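Local coordinates for protein GlcNAc Inducible Gene 2, GIG2 (Candida albicans, PDB 6AKZ) that binds an iron(III) ion and is probably an oxygenase of the DUF1479 (Gig2-like) family, which belongs to the cupin clan, at residues S38-L43 against N299-E304; D160-L165 against Q447-S452; L168-V173 against T375-T380; R288-K293 against Y303-I308. All coordinates share one frame; numbering follows the deposited sequence.

Contact 1 of 4, residues S38-L43 against N299-E304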
# COMPACT_ATOMS: atom_id res chain seq x y z
N SER A 38 13.52 -4.31 -24.17
CA SER A 38 12.28 -4.42 -23.37
C SER A 38 11.72 -3.01 -23.03
O SER A 38 10.50 -2.85 -22.95
CB SER A 38 12.54 -5.24 -22.09
OG SER A 38 13.15 -4.48 -21.06
N TRP A 39 12.62 -2.06 -22.78
CA TRP A 39 12.29 -0.67 -22.54
C TRP A 39 11.62 -0.01 -23.72
O TRP A 39 10.65 0.74 -23.58
CB TRP A 39 13.53 0.14 -22.17
CG TRP A 39 13.27 1.67 -22.06
CD1 TRP A 39 13.49 2.63 -23.02
CD2 TRP A 39 12.71 2.38 -20.92
NE1 TRP A 39 13.15 3.88 -22.53
CE2 TRP A 39 12.65 3.75 -21.26
CE3 TRP A 39 12.24 1.98 -19.67
CZ2 TRP A 39 12.16 4.72 -20.38
CZ3 TRP A 39 11.80 2.97 -18.78
CH2 TRP A 39 11.75 4.30 -19.14
N LYS A 40 12.12 -0.33 -24.92
CA LYS A 40 11.46 0.13 -26.13
C LYS A 40 10.05 -0.47 -26.36
O LYS A 40 9.12 0.26 -26.67
CB LYS A 40 12.40 -0.17 -27.28
CG LYS A 40 13.61 0.74 -27.20
CD LYS A 40 14.64 0.35 -28.23
CE LYS A 40 15.87 1.18 -27.99
NZ LYS A 40 16.87 0.68 -29.00
N ARG A 41 9.91 -1.77 -26.21
CA ARG A 41 8.58 -2.44 -26.21
C ARG A 41 7.61 -1.78 -25.15
O ARG A 41 6.42 -1.59 -25.42
CB ARG A 41 8.65 -3.90 -25.87
CG ARG A 41 9.51 -4.77 -26.78
CD ARG A 41 9.12 -6.25 -26.66
NE ARG A 41 9.36 -6.76 -25.30
CZ ARG A 41 10.50 -7.26 -24.85
NH1 ARG A 41 11.58 -7.31 -25.66
NH2 ARG A 41 10.57 -7.69 -23.60
N LEU A 42 8.15 -1.51 -23.99
CA LEU A 42 7.38 -0.94 -22.89
C LEU A 42 6.75 0.42 -23.25
O LEU A 42 5.55 0.63 -23.05
CB LEU A 42 8.23 -0.81 -21.64
CG LEU A 42 7.56 -0.09 -20.46
CD1 LEU A 42 6.35 -0.94 -19.96
CD2 LEU A 42 8.53 0.12 -19.35
N LEU A 43 7.56 1.33 -23.78
CA LEU A 43 7.10 2.61 -24.17
C LEU A 43 6.04 2.57 -25.24
O LEU A 43 5.06 3.33 -25.15
CB LEU A 43 8.27 3.50 -24.59
CG LEU A 43 9.27 3.95 -23.55
CD1 LEU A 43 10.22 4.96 -24.18
CD2 LEU A 43 8.69 4.54 -22.26
N ASN A 299 12.50 9.59 -30.89
CA ASN A 299 12.45 8.27 -31.43
C ASN A 299 12.79 7.26 -30.31
O ASN A 299 13.87 7.29 -29.75
CB ASN A 299 13.46 8.18 -32.56
CG ASN A 299 13.36 6.91 -33.36
OD1 ASN A 299 12.77 5.92 -32.94
ND2 ASN A 299 13.96 6.93 -34.56
N ILE A 300 11.85 6.39 -29.99
CA ILE A 300 12.02 5.37 -28.95
C ILE A 300 13.25 4.51 -29.25
O ILE A 300 13.98 4.10 -28.34
CB ILE A 300 10.70 4.55 -28.86
CG1 ILE A 300 9.65 5.40 -28.16
CG2 ILE A 300 10.86 3.22 -28.11
CD1 ILE A 300 8.20 4.95 -28.40
N ASP A 301 13.55 4.28 -30.52
CA ASP A 301 14.71 3.47 -30.84
C ASP A 301 16.07 4.13 -30.49
O ASP A 301 17.08 3.44 -30.45
CB ASP A 301 14.65 2.96 -32.27
CG ASP A 301 15.66 1.86 -32.51
OD1 ASP A 301 15.47 0.72 -31.99
OD2 ASP A 301 16.67 2.15 -33.20
N ASP A 302 16.08 5.40 -30.09
CA ASP A 302 17.30 6.08 -29.68
C ASP A 302 17.61 6.10 -28.18
O ASP A 302 18.63 6.66 -27.79
CB ASP A 302 17.27 7.55 -30.15
CG ASP A 302 17.35 7.72 -31.68
OD1 ASP A 302 17.82 6.82 -32.39
OD2 ASP A 302 16.89 8.76 -32.18
N TYR A 303 16.75 5.56 -27.31
CA TYR A 303 17.15 5.35 -25.89
C TYR A 303 18.37 4.43 -25.78
O TYR A 303 18.46 3.46 -26.49
CB TYR A 303 16.00 4.68 -25.06
CG TYR A 303 14.96 5.66 -24.64
CD1 TYR A 303 15.09 6.37 -23.47
CD2 TYR A 303 13.85 5.89 -25.43
CE1 TYR A 303 14.13 7.29 -23.09
CE2 TYR A 303 12.88 6.80 -25.08
CZ TYR A 303 12.99 7.47 -23.92
OH TYR A 303 12.01 8.40 -23.62
N GLU A 304 19.23 4.73 -24.83
CA GLU A 304 20.36 3.86 -24.49
C GLU A 304 20.52 3.81 -22.99
O GLU A 304 20.40 4.80 -22.32
CB GLU A 304 21.67 4.41 -25.10
CG GLU A 304 21.67 4.29 -26.61
CD GLU A 304 22.93 4.85 -27.24
OE1 GLU A 304 23.02 6.09 -27.32
OE2 GLU A 304 23.81 4.05 -27.64

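Contact 2 of 4, residues D160-L165 against Q447-S452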
# COMPACT_ATOMS: atom_id res chain seq x y z
N ASP A 160 6.45 -20.91 -2.59
CA ASP A 160 7.12 -21.71 -1.57
C ASP A 160 6.34 -21.68 -0.29
O ASP A 160 6.68 -21.02 0.63
CB ASP A 160 8.51 -21.18 -1.38
CG ASP A 160 9.31 -21.97 -0.37
OD1 ASP A 160 8.83 -22.93 0.20
OD2 ASP A 160 10.43 -21.51 -0.15
N LYS A 161 5.27 -22.42 -0.26
CA LYS A 161 4.36 -22.49 0.87
C LYS A 161 4.96 -23.19 2.08
O LYS A 161 4.57 -22.90 3.21
CB LYS A 161 3.03 -23.14 0.52
CG LYS A 161 2.21 -22.32 -0.48
CD LYS A 161 0.86 -23.02 -0.72
CE LYS A 161 -0.11 -22.24 -1.61
NZ LYS A 161 0.64 -21.83 -2.85
N GLU A 162 5.93 -24.05 1.85
CA GLU A 162 6.51 -24.77 2.96
C GLU A 162 7.31 -23.87 3.85
O GLU A 162 7.31 -24.07 5.06
CB GLU A 162 7.38 -25.91 2.43
CG GLU A 162 7.90 -26.86 3.51
CD GLU A 162 6.81 -27.39 4.43
OE1 GLU A 162 5.68 -27.71 3.96
OE2 GLU A 162 7.11 -27.50 5.63
N ASN A 163 8.01 -22.89 3.27
CA ASN A 163 8.94 -22.05 4.02
C ASN A 163 8.66 -20.57 4.13
O ASN A 163 9.18 -19.91 5.06
CB ASN A 163 10.31 -22.21 3.43
CG ASN A 163 10.79 -23.62 3.55
OD1 ASN A 163 10.77 -24.19 4.65
ND2 ASN A 163 11.09 -24.22 2.45
N CYS A 164 7.87 -20.02 3.21
CA CYS A 164 7.73 -18.56 3.19
C CYS A 164 6.92 -18.13 4.42
O CYS A 164 5.74 -18.59 4.63
CB CYS A 164 7.02 -18.12 1.93
SG CYS A 164 6.97 -16.35 1.69
N LEU A 165 7.47 -17.21 5.21
CA LEU A 165 6.87 -16.84 6.49
C LEU A 165 5.73 -15.81 6.36
O LEU A 165 5.82 -14.68 6.87
CB LEU A 165 7.94 -16.42 7.50
CG LEU A 165 8.88 -17.58 7.87
CD1 LEU A 165 9.95 -16.98 8.77
CD2 LEU A 165 8.15 -18.70 8.58
N GLN A 447 2.71 -20.90 6.83
CA GLN A 447 1.53 -20.43 7.55
C GLN A 447 1.52 -20.84 9.05
O GLN A 447 1.29 -20.02 9.96
CB GLN A 447 0.33 -20.91 6.81
CG GLN A 447 -0.96 -20.39 7.30
CD GLN A 447 -2.14 -20.96 6.52
OE1 GLN A 447 -2.12 -22.13 6.09
NE2 GLN A 447 -3.19 -20.15 6.38
N ALA A 448 1.78 -22.12 9.29
CA ALA A 448 1.97 -22.60 10.67
C ALA A 448 3.16 -21.96 11.37
O ALA A 448 3.07 -21.53 12.54
CB ALA A 448 2.10 -24.11 10.75
N LYS A 449 4.26 -21.80 10.66
CA LYS A 449 5.43 -21.26 11.27
C LYS A 449 5.26 -19.80 11.66
O LYS A 449 5.67 -19.39 12.76
CB LYS A 449 6.62 -21.42 10.37
CG LYS A 449 7.02 -22.89 10.14
CD LYS A 449 8.03 -22.94 9.00
CE LYS A 449 8.44 -24.38 8.73
NZ LYS A 449 9.06 -24.52 7.41
N ILE A 450 4.66 -18.98 10.77
CA ILE A 450 4.50 -17.54 11.13
C ILE A 450 3.57 -17.37 12.33
O ILE A 450 3.78 -16.48 13.19
CB ILE A 450 4.16 -16.67 9.90
CG1 ILE A 450 4.37 -15.19 10.21
CG2 ILE A 450 2.70 -16.98 9.44
CD1 ILE A 450 5.78 -14.81 10.65
N ARG A 451 2.55 -18.20 12.43
CA ARG A 451 1.68 -18.15 13.54
C ARG A 451 2.43 -18.47 14.81
O ARG A 451 2.26 -17.79 15.81
CB ARG A 451 0.47 -19.04 13.36
CG ARG A 451 -0.53 -18.54 12.38
CD ARG A 451 -1.75 -19.41 12.30
NE ARG A 451 -2.60 -18.98 11.18
CZ ARG A 451 -3.86 -19.29 10.98
NH1 ARG A 451 -4.52 -20.12 11.80
NH2 ARG A 451 -4.48 -18.78 9.90
N SER A 452 3.27 -19.49 14.79
CA SER A 452 4.07 -19.80 15.95
C SER A 452 5.01 -18.67 16.35
O SER A 452 5.15 -18.34 17.56
CB SER A 452 4.85 -21.11 15.74
OG SER A 452 5.71 -21.33 16.88
O HOH W 1 2.09 -21.94 4.10

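Contact 3 of 4, residues L168-V173 against T375-T380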
# COMPACT_ATOMS: atom_id res chain seq x y z
N LEU A 168 -1.54 -15.50 4.53
CA LEU A 168 -2.44 -14.58 3.84
C LEU A 168 -3.87 -14.72 4.31
O LEU A 168 -4.69 -13.84 4.07
CB LEU A 168 -2.34 -14.84 2.34
CG LEU A 168 -1.10 -14.23 1.70
CD1 LEU A 168 -0.95 -14.75 0.26
CD2 LEU A 168 -1.12 -12.74 1.65
N ASP A 169 -4.16 -15.78 5.03
CA ASP A 169 -5.46 -15.94 5.67
C ASP A 169 -5.63 -15.07 6.91
O ASP A 169 -6.72 -15.04 7.51
CB ASP A 169 -5.67 -17.39 6.12
CG ASP A 169 -5.77 -18.34 4.99
OD1 ASP A 169 -6.07 -17.90 3.86
OD2 ASP A 169 -5.57 -19.56 5.22
N THR A 170 -4.62 -14.36 7.36
CA THR A 170 -4.79 -13.59 8.53
C THR A 170 -4.56 -12.11 8.22
O THR A 170 -3.47 -11.73 7.71
CB THR A 170 -3.84 -14.04 9.59
OG1 THR A 170 -4.24 -15.36 10.02
CG2 THR A 170 -3.84 -13.09 10.79
N GLN A 171 -5.54 -11.29 8.61
CA GLN A 171 -5.43 -9.83 8.54
C GLN A 171 -4.97 -9.28 9.87
O GLN A 171 -5.58 -9.56 10.86
CB GLN A 171 -6.79 -9.25 8.17
CG GLN A 171 -6.96 -7.77 8.26
CD GLN A 171 -6.12 -6.96 7.28
OE1 GLN A 171 -5.43 -7.49 6.38
NE2 GLN A 171 -6.29 -5.67 7.37
N LEU A 172 -3.95 -8.49 9.87
CA LEU A 172 -3.52 -7.70 11.06
C LEU A 172 -4.00 -6.26 10.89
O LEU A 172 -4.13 -5.73 9.79
CB LEU A 172 -2.00 -7.67 11.19
CG LEU A 172 -1.36 -9.04 11.33
CD1 LEU A 172 0.11 -8.88 11.59
CD2 LEU A 172 -2.05 -9.92 12.37
N VAL A 173 -4.16 -5.59 12.02
CA VAL A 173 -4.41 -4.19 12.03
C VAL A 173 -3.12 -3.38 12.14
O VAL A 173 -2.36 -3.44 13.17
CB VAL A 173 -5.38 -3.78 13.15
CG1 VAL A 173 -5.51 -2.23 13.28
CG2 VAL A 173 -6.76 -4.44 12.96
N THR A 375 -2.70 -5.90 5.70
CA THR A 375 -1.45 -6.12 6.36
C THR A 375 -1.46 -7.62 6.76
O THR A 375 -2.02 -8.02 7.78
CB THR A 375 -1.39 -5.24 7.61
OG1 THR A 375 -1.56 -3.87 7.25
CG2 THR A 375 -0.08 -5.44 8.33
N PRO A 376 -0.86 -8.48 5.95
CA PRO A 376 -0.88 -9.90 6.30
C PRO A 376 0.04 -10.24 7.46
O PRO A 376 1.07 -9.57 7.67
CB PRO A 376 -0.38 -10.59 4.99
CG PRO A 376 0.58 -9.51 4.40
CD PRO A 376 -0.12 -8.18 4.71
N LEU A 377 -0.36 -11.29 8.17
CA LEU A 377 0.50 -11.87 9.16
C LEU A 377 1.75 -12.38 8.44
O LEU A 377 1.69 -13.26 7.60
CB LEU A 377 -0.19 -12.97 9.97
CG LEU A 377 0.75 -13.75 10.95
CD1 LEU A 377 1.24 -12.80 12.01
CD2 LEU A 377 -0.14 -14.84 11.58
N SER A 378 2.84 -11.75 8.72
CA SER A 378 4.11 -12.05 7.99
C SER A 378 5.27 -11.63 8.76
O SER A 378 5.18 -10.84 9.72
CB SER A 378 4.12 -11.40 6.56
OG SER A 378 4.34 -10.01 6.68
N ILE A 379 6.42 -12.15 8.39
CA ILE A 379 7.63 -11.92 9.25
C ILE A 379 8.00 -10.44 9.48
O ILE A 379 8.37 -10.06 10.61
CB ILE A 379 8.80 -12.77 8.76
CG1 ILE A 379 9.88 -12.88 9.82
CG2 ILE A 379 9.41 -12.30 7.46
CD1 ILE A 379 9.42 -13.69 11.01
N THR A 380 7.79 -9.59 8.48
CA THR A 380 8.15 -8.14 8.63
C THR A 380 7.00 -7.37 9.32
O THR A 380 7.13 -6.18 9.43
CB THR A 380 8.58 -7.47 7.32
OG1 THR A 380 7.49 -7.47 6.36
CG2 THR A 380 9.79 -8.18 6.66
O HOH W 2 -4.09 -3.18 8.57

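Contact 4 of 4, residues R288-K293 against Y303-I308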
# COMPACT_ATOMS: atom_id res chain seq x y z
N ARG A 288 13.30 3.26 -15.04
CA ARG A 288 13.57 4.69 -15.25
C ARG A 288 15.00 5.21 -14.85
O ARG A 288 15.54 6.04 -15.59
CB ARG A 288 12.48 5.56 -14.69
CG ARG A 288 12.54 7.01 -15.14
CD ARG A 288 12.38 7.24 -16.61
NE ARG A 288 12.25 8.69 -16.88
CZ ARG A 288 12.30 9.25 -18.08
NH1 ARG A 288 12.52 8.52 -19.14
NH2 ARG A 288 12.09 10.58 -18.18
N PRO A 289 15.59 4.74 -13.73
CA PRO A 289 16.97 5.15 -13.41
C PRO A 289 17.97 4.77 -14.45
O PRO A 289 18.99 5.45 -14.54
CB PRO A 289 17.25 4.49 -12.05
CG PRO A 289 15.87 4.24 -11.47
CD PRO A 289 15.03 3.87 -12.66
N PHE A 290 17.68 3.75 -15.26
CA PHE A 290 18.54 3.32 -16.33
C PHE A 290 18.22 4.00 -17.68
O PHE A 290 19.06 3.93 -18.63
CB PHE A 290 18.42 1.82 -16.54
CG PHE A 290 18.73 1.02 -15.29
CD1 PHE A 290 17.73 0.73 -14.34
CD2 PHE A 290 19.99 0.60 -15.04
CE1 PHE A 290 18.03 0.05 -13.20
CE2 PHE A 290 20.29 -0.10 -13.88
CZ PHE A 290 19.30 -0.40 -12.97
N PHE A 291 17.01 4.57 -17.80
CA PHE A 291 16.58 5.19 -19.06
C PHE A 291 15.94 6.52 -18.82
O PHE A 291 14.81 6.76 -19.25
CB PHE A 291 15.62 4.25 -19.78
CG PHE A 291 16.21 2.92 -20.15
CD1 PHE A 291 17.07 2.79 -21.25
CD2 PHE A 291 15.94 1.80 -19.41
CE1 PHE A 291 17.60 1.56 -21.61
CE2 PHE A 291 16.46 0.56 -19.77
CZ PHE A 291 17.31 0.44 -20.87
N TRP A 292 16.65 7.37 -18.05
CA TRP A 292 16.12 8.60 -17.52
C TRP A 292 16.30 9.69 -18.54
O TRP A 292 15.64 10.71 -18.41
CB TRP A 292 16.79 9.05 -16.19
CG TRP A 292 18.27 9.29 -16.30
CD1 TRP A 292 19.26 8.38 -16.12
CD2 TRP A 292 18.92 10.54 -16.66
NE1 TRP A 292 20.50 8.95 -16.37
CE2 TRP A 292 20.32 10.27 -16.70
CE3 TRP A 292 18.47 11.83 -16.98
CZ2 TRP A 292 21.26 11.27 -16.99
CZ3 TRP A 292 19.39 12.80 -17.28
CH2 TRP A 292 20.79 12.51 -17.28
N LYS A 293 17.20 9.51 -19.51
CA LYS A 293 17.45 10.53 -20.56
C LYS A 293 16.61 10.32 -21.79
O LYS A 293 16.80 9.36 -22.52
CB LYS A 293 18.92 10.53 -20.93
CG LYS A 293 19.34 11.70 -21.79
CD LYS A 293 20.24 12.67 -21.05
CE LYS A 293 20.31 14.03 -21.74
NZ LYS A 293 20.82 14.01 -23.15
N TYR A 303 16.75 5.56 -27.31
CA TYR A 303 17.15 5.35 -25.89
C TYR A 303 18.37 4.43 -25.78
O TYR A 303 18.46 3.46 -26.49
CB TYR A 303 16.00 4.68 -25.06
CG TYR A 303 14.96 5.66 -24.64
CD1 TYR A 303 15.09 6.37 -23.47
CD2 TYR A 303 13.85 5.89 -25.43
CE1 TYR A 303 14.13 7.29 -23.09
CE2 TYR A 303 12.88 6.80 -25.08
CZ TYR A 303 12.99 7.47 -23.92
OH TYR A 303 12.01 8.40 -23.62
N GLU A 304 19.23 4.73 -24.83
CA GLU A 304 20.36 3.86 -24.49
C GLU A 304 20.52 3.81 -22.99
O GLU A 304 20.40 4.80 -22.32
CB GLU A 304 21.67 4.41 -25.10
CG GLU A 304 21.67 4.29 -26.61
CD GLU A 304 22.93 4.85 -27.24
OE1 GLU A 304 23.02 6.09 -27.32
OE2 GLU A 304 23.81 4.05 -27.64
N ILE A 305 20.90 2.66 -22.50
CA ILE A 305 20.98 2.40 -21.08
C ILE A 305 22.04 3.22 -20.42
O ILE A 305 23.07 3.50 -21.04
CB ILE A 305 21.17 0.89 -20.82
CG1 ILE A 305 20.83 0.57 -19.37
CG2 ILE A 305 22.59 0.45 -21.16
CD1 ILE A 305 20.51 -0.89 -19.15
N ASP A 306 21.77 3.66 -19.20
CA ASP A 306 22.70 4.36 -18.36
C ASP A 306 22.99 3.46 -17.14
O ASP A 306 22.19 3.43 -16.18
CB ASP A 306 22.13 5.70 -17.84
CG ASP A 306 22.95 6.28 -16.66
OD1 ASP A 306 24.18 6.07 -16.64
OD2 ASP A 306 22.39 6.91 -15.72
N LEU A 307 24.15 2.80 -17.15
CA LEU A 307 24.54 1.96 -16.04
C LEU A 307 25.52 2.60 -15.12
O LEU A 307 25.99 1.94 -14.20
CB LEU A 307 25.05 0.64 -16.57
CG LEU A 307 23.94 -0.23 -17.18
CD1 LEU A 307 24.57 -1.24 -18.10
CD2 LEU A 307 23.07 -0.98 -16.17
N ILE A 308 25.76 3.90 -15.28
CA ILE A 308 26.85 4.57 -14.58
C ILE A 308 26.41 5.64 -13.60
O ILE A 308 26.81 5.57 -12.45
CB ILE A 308 27.91 5.19 -15.56
CG1 ILE A 308 28.34 4.20 -16.65
CG2 ILE A 308 29.11 5.71 -14.79
CD1 ILE A 308 28.85 2.85 -16.16

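Contact 1 of 4, residues S38-L43 against N299-E304
Trp39 turns the edge of its indole toward the face of Tyr303. Its NE1 sits 3.2 Å above the phenol plane, over the ring centre, and the two planes stand at 68°, an edge-to-face pair. Chi1 of 173° sets CG of Trp39 anti to the backbone N, and chi2 of -97° turns the NE1 edge to the tyrosine. One turn further along, Leu43 meets Tyr303 tip to tip, CD1 lying 3.4 Å from CE2. The same methyl touches Ile300 CG1 at 4.0 Å, so CD1 of Leu43 is the bump that meets both the isoleucine and the phenol. Helix 32-56 thus presents one side to a short 3-10 turn at 300-302, opened by an Asx turn in which Asn299 OD1 accepts from Asp301 N. Lys40 runs extended past Ile300 in the opposite direction, its CG 3.8 Å from the isoleucine CG2. Its ammonium then grips Asp301 twice: NZ donates to the backbone O at 3.1 Å, and to OD1 at 3.3 Å in a salt bridge that meets the carboxylate from above its plane. Outside the two segments, Trp39 also stacks on Phe291, while Tyr303 OH bonds to Asp294.

Contact 2 of 4, residues D160-L165 against Q447-S452
Leu165 and Lys449 bury the most surface here, with Ile450 next. The leucine comes from an irregular loop between helix 143-153 and strand 166-167, and the other two from the early turns of helix 445-460. Leu165 lies at about a right angle across the root of the lysine, its CD2 3.6 Å from Lys449 CB. On its other partner the fit is partly backbone: CG1 of Ile450 rests 3.7 Å from Leu165 O, and CD1 of Ile450 approaches Leu165 CB at 4.1 Å. CG1 of the isoleucine stands anti to its backbone N (chi1 -165°), which brings that branch to the leucine carbonyl. The same carbonyl is bonded by the backbone of Ile379, so it has a hydrogen bond as well as the isoleucine against it.

Beyond CG, Lys449 is extended and runs to the loop backbone, where NZ donates to Glu162 O at 3.0 Å, the donor tilted 29° from the carbonyl plane. Asn163 lies alongside, pointing the same way; its OD1 is near NZ, but the angle is too poor for a bond. Nearer the start of the helix segment, one water bridges the backbones, donating to Lys161 O and accepting from Gln447 N at 3.0 Å, while Gln447 NE2 turns to Asp169.

The lysine charge is thus met first by a neutral carbonyl. Glu162 OE2, 4.0 Å from NZ in a long salt bridge, probably adds a weaker electrostatic pull where Glu162 is exposed, whereas Leu165 and Ile450 are buried.

Contact 3 of 4, residues L168-V173 against T375-T380
The carboxamide of Gln171 is the flat group that reaches across, and it meets Thr375 through its oxygen: Thr375 N donates to OE1 at 3.2 Å, tilted 30° from the amide plane. Chi2 of 65° bends the chain and brings CD back toward the threonine, although the side chain starts out away from it. At the nitrogen end of the amide, NE2 goes to Gly373 O and Tyr372 OH. The pyrrolidine of Pro376 lies side by side with Leu168, CB to CD2 at 4.0 Å.

Gln171 and Pro376 themselves form a short antiparallel bridge, as a non-hydrogen-bonded pair whose side chains diverge. Leu172 N donates to Thr375 O at 2.9 Å, and Leu377 N to Thr170 O at 3.2 Å. Beside the bridge, CG2 of Thr170 packs 3.7 Å from Leu377 CB, and CD1 of Leu172 lies 4.1 Å from CD1 of Leu377. The chain turns a corner at Leu377, whose side chain continues onto Ile450 and Arg451 of helix 445-460.

A proline, having no N-H, suits a position where the bridge asks for none; its CA-H instead points at Thr170 O, and the glutamine amide binds the N-H of the preceding residue.

Contact 4 of 4, residues R288-K293 against Y303-I308
Phe290 O receives Asp306 N at 2.8 Å, joining two limbs of the long loop between helix 278-287 and strand 322-323; neither limb is a regular helix or strand, though 288-290 keep helical backbone angles and Phe291 N bonds back to Arg288 O. Asp306 also opens an Asx turn, its OD1 accepting from Ile308 N. Ile305 CA directs its hydrogen at Phe290 O, a CA-H...O contact. The two phenylalanines then grip the second limb in different places. Phe290 meets Leu307 at its ring edge, CD2 of the ring 3.6 Å from CD2 of the leucine, and its CB touches Ile305 CG1. Phe291 crosses Ile305, with CE1 3.7 Å from the isoleucine CB. Farther along, Lys293 O comes within 3.4 Å of Tyr303 CE1. Beyond the loop, Ile305 and Leu307 both touch Val32 of helix 32-56, while Phe290 packs on helix 18-26.

Asp306 holds the polar side. Its OD2 is shared with Thr309 and the ammonium of Lys23. Chi1 of 60° sets Trp292 CG between the backbone N and the carbonyl carbon, and NE1 donates to Asp306 OD2 at 2.9 Å, the oxygen lying 5° out of the indole plane and the indole and carboxylate planes standing 75° apart.

In the fold
The four contacts form two pairs. Contacts 1 and 4 share Tyr303 and Glu304, have centres about 11 Å apart, and join where Trp39 CE2 lies 3.4 Å from Phe291 CB; helix 32-56 packs against both limbs of the 288-308 loop. Contacts 2 and 3, centres about 12 Å apart, touch at several points: Gln447 NE2 of helix 445-460 lies 2.7 Å from Asp169 OD2, and, outside that helix, Leu165 O lies 3.0 Å from Ile379 N. Contacts 1 and 3 sit on opposite sides of the chain's centre, their own centres about 39 Å apart. The iron held by His192, Asp194 and His355 is away from all four, and none of them is part of the metal site.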